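Local coordinates for protein transcriptional regulator, marR family, putative (Sulfolobus solfataricus, PDB 3F3X) that probably acts as a DNA-binding transcription factor of the MarR family, working as a dimer of winged helix-turn-helix subunits, at residues Phe40-Lys44 / Val103-Asn108. Numbering follows the deposited sequence.
With SO4 (sulfate ion), chain B.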
ATOM      1  N   PHE A  40      -3.262   9.988  11.486  1.00 18.80           N
ATOM      2  CA  PHE A  40      -2.991   9.149  12.643  1.00 19.37           C
ATOM      3  C   PHE A  40      -1.486   8.915  12.800  1.00 20.30           C
ATOM      4  O   PHE A  40      -0.948   9.010  13.902  1.00 19.18           O
ATOM      5  CB  PHE A  40      -3.694   7.798  12.501  1.00 20.23           C
ATOM      6  CG  PHE A  40      -3.100   6.719  13.358  1.00 22.36           C
ATOM      7  CD1 PHE A  40      -3.306   6.703  14.738  1.00 20.52           C
ATOM      8  CD2 PHE A  40      -2.300   5.732  12.789  1.00 22.74           C
ATOM      9  CE1 PHE A  40      -2.721   5.713  15.534  1.00 24.32           C
ATOM     10  CE2 PHE A  40      -1.715   4.745  13.572  1.00 23.59           C
ATOM     11  CZ  PHE A  40      -1.921   4.733  14.946  1.00 22.05           C
ATOM     12  N   SER A  41      -0.818   8.596  11.696  1.00 18.75           N
ATOM     13  CA  SER A  41       0.622   8.344  11.727  1.00 20.84           C
ATOM     14  C   SER A  41       1.414   9.555  12.222  1.00 19.49           C
ATOM     15  O   SER A  41       2.344   9.419  13.025  1.00 20.36           O
ATOM     16  CB  SER A  41       1.117   7.948  10.335  1.00 21.98           C
ATOM     17  OG  SER A  41       0.540   6.723   9.923  1.00 23.89           O
ATOM     18  N   ILE A  42       1.052  10.737  11.735  1.00 18.55           N
ATOM     19  CA  ILE A  42       1.737  11.957  12.138  1.00 18.07           C
ATOM     20  C   ILE A  42       1.535  12.196  13.630  1.00 18.23           C
ATOM     21  O   ILE A  42       2.481  12.542  14.344  1.00 15.63           O
ATOM     22  CB  ILE A  42       1.228  13.174  11.324  1.00 19.54           C
ATOM     23  CG1 ILE A  42       1.660  13.015   9.859  1.00 20.75           C
ATOM     24  CG2 ILE A  42       1.768  14.485  11.914  1.00 18.34           C
ATOM     25  CD1 ILE A  42       1.095  14.073   8.932  1.00 22.28           C
ATOM     26  N   LEU A  43       0.309  12.006  14.104  1.00 15.90           N
ATOM     27  CA  LEU A  43       0.037  12.188  15.522  1.00 16.82           C
ATOM     28  C   LEU A  43       0.850  11.189  16.346  1.00 17.23           C
ATOM     29  O   LEU A  43       1.425  11.548  17.367  1.00 16.69           O
ATOM     30  CB  LEU A  43      -1.459  12.020  15.815  1.00 16.99           C
ATOM     31  CG  LEU A  43      -2.347  13.140  15.254  1.00 19.42           C
ATOM     32  CD1 LEU A  43      -3.817  12.843  15.535  1.00 21.33           C
ATOM     33  CD2 LEU A  43      -1.960  14.469  15.890  1.00 21.74           C
ATOM     34  N   LYS A  44       0.917   9.939  15.902  1.00 17.56           N
ATOM     35  CA  LYS A  44       1.677   8.946  16.656  1.00 19.01           C
ATOM     36  C   LYS A  44       3.160   9.312  16.761  1.00 19.87           C
ATOM     37  O   LYS A  44       3.736   9.303  17.851  1.00 18.99           O
ATOM     38  CB  LYS A  44       1.545   7.562  16.021  1.00 19.35           C
ATOM     39  CG  LYS A  44       2.334   6.482  16.771  1.00 19.21           C
ATOM     40  CD  LYS A  44       2.230   5.128  16.087  1.00 21.03           C
ATOM     41  CE  LYS A  44       3.043   4.074  16.830  1.00 20.89           C
ATOM     42  NZ  LYS A  44       3.064   2.781  16.080  1.00 23.91           N
ATOM     43  N   VAL A 103      -6.796  13.172  20.833  1.00 23.41           N
ATOM     44  CA  VAL A 103      -7.346  12.637  19.595  1.00 23.55           C
ATOM     45  C   VAL A 103      -6.591  11.378  19.184  1.00 23.83           C
ATOM     46  O   VAL A 103      -7.193  10.422  18.693  1.00 24.41           O
ATOM     47  CB  VAL A 103      -7.300  13.686  18.459  1.00 23.20           C
ATOM     48  CG1 VAL A 103      -7.636  13.040  17.125  1.00 26.23           C
ATOM     49  CG2 VAL A 103      -8.310  14.786  18.744  1.00 24.81           C
ATOM     50  N   LEU A 104      -5.276  11.367  19.390  1.00 22.12           N
ATOM     51  CA  LEU A 104      -4.486  10.190  19.051  1.00 21.84           C
ATOM     52  C   LEU A 104      -4.973   8.961  19.826  1.00 22.62           C
ATOM     53  O   LEU A 104      -5.055   7.862  19.271  1.00 22.21           O
ATOM     54  CB  LEU A 104      -3.009  10.424  19.359  1.00 21.13           C
ATOM     55  CG  LEU A 104      -2.118   9.183  19.263  1.00 22.00           C
ATOM     56  CD1 LEU A 104      -2.211   8.566  17.867  1.00 23.36           C
ATOM     57  CD2 LEU A 104      -0.680   9.573  19.574  1.00 21.18           C
ATOM     58  N   LEU A 105      -5.287   9.143  21.107  1.00 23.77           N
ATOM     59  CA  LEU A 105      -5.766   8.033  21.931  1.00 24.22           C
ATOM     60  C   LEU A 105      -7.028   7.432  21.323  1.00 23.51           C
ATOM     61  O   LEU A 105      -7.180   6.212  21.256  1.00 24.13           O
ATOM     62  CB  LEU A 105      -6.059   8.502  23.358  1.00 26.39           C
ATOM     63  CG  LEU A 105      -4.863   8.899  24.229  1.00 30.65           C
ATOM     64  CD1 LEU A 105      -5.358   9.420  25.577  1.00 32.35           C
ATOM     65  CD2 LEU A 105      -3.945   7.692  24.417  1.00 32.89           C
ATOM     66  N   GLU A 106      -7.925   8.300  20.873  1.00 24.91           N
ATOM     67  CA  GLU A 106      -9.176   7.869  20.263  1.00 26.20           C
ATOM     68  C   GLU A 106      -8.932   7.205  18.910  1.00 25.96           C
ATOM     69  O   GLU A 106      -9.486   6.143  18.629  1.00 26.52           O
ATOM     70  CB  GLU A 106     -10.110   9.070  20.097  1.00 29.07           C
ATOM     71  CG  GLU A 106     -10.611   9.645  21.418  1.00 36.97           C
ATOM     72  CD  GLU A 106     -11.298  10.988  21.258  1.00 40.72           C
ATOM     73  OE1 GLU A 106     -11.748  11.303  20.133  1.00 44.76           O
ATOM     74  OE2 GLU A 106     -11.398  11.728  22.261  1.00 43.35           O
ATOM     75  N   ALA A 107      -8.105   7.827  18.069  1.00 23.99           N
ATOM     76  CA  ALA A 107      -7.809   7.265  16.750  1.00 23.01           C
ATOM     77  C   ALA A 107      -7.143   5.894  16.898  1.00 23.73           C
ATOM     78  O   ALA A 107      -7.441   4.965  16.142  1.00 23.31           O
ATOM     79  CB  ALA A 107      -6.896   8.220  15.956  1.00 22.28           C
ATOM     80  N   ASN A 108      -6.241   5.777  17.871  1.00 23.02           N
ATOM     81  CA  ASN A 108      -5.551   4.517  18.131  1.00 24.19           C
ATOM     82  C   ASN A 108      -6.572   3.442  18.486  1.00 24.13           C
ATOM     83  O   ASN A 108      -6.493   2.314  18.002  1.00 23.01           O
ATOM     84  CB  ASN A 108      -4.554   4.675  19.284  1.00 22.55           C
ATOM     85  CG  ASN A 108      -3.927   3.354  19.699  1.00 26.77           C
ATOM     86  OD1 ASN A 108      -4.167   2.855  20.801  1.00 27.29           O
ATOM     87  ND2 ASN A 108      -3.125   2.779  18.816  1.00 25.31           N
TER
HETATM   88  S   SO4 B 201       4.791   3.723  12.984  1.00 27.53           S
HETATM   89  O1  SO4 B 201       3.861   3.132  12.001  1.00 29.51           O
HETATM   90  O2  SO4 B 201       4.199   4.945  13.547  1.00 28.59           O
HETATM   91  O3  SO4 B 201       6.066   4.060  12.316  1.00 24.43           O
HETATM   92  O4  SO4 B 201       5.025   2.749  14.063  1.00 28.54           O
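The ammonium group of K44 donates a hydrogen bond of 2.8 Å from NZ to O4 of a sulfate ion, which probably came from the crystallisation liquor. The same anion is also hydrogen-bonded by R59 and Y60, and by K16 and Q9 of the second subunit, so the site lies between subunits and gathers positive charge from both. A fully extended chain, with CG anti to the backbone N (chi1 180°), carries NZ away from helix 98-118, and on the way CD passes 3.2 Å from sulfate O2. A methionine in its place would probably leave the sulfate without one of its charged donors. L104 supplies most of the second helix's share of the apolar contact: its CD2 lies 3.8 Å from K44 CA and 3.6 Å from the carbonyl O of L43, while CD1 turns to the F40 ring, 3.7 Å from CE1. The contact packs helix 37-48 of the winged helix-turn-helix domain against helix 98-118, which follows the wing strands 80-85 and 92-96; the axes of segments 40-44 and 103-108 come within 9.8 Å and lie at 127°. F40 has CG anti to its own N (chi1 159°), which brings CD1 and CE1 within contact of helix 98-118; CD1 meets A107 CB at 4.1 Å, and CE1 approaches N108 CA. K44 and F40 both pack on N12 of the second subunit. One turn further along helix 37-48, L43 sets CB against L104 CD1 and reaches V103 CG1 with CD1, at 4.1 Å. M33 of helix 3-33 packs on both V103 and A107, and L29 of that helix also touches A107.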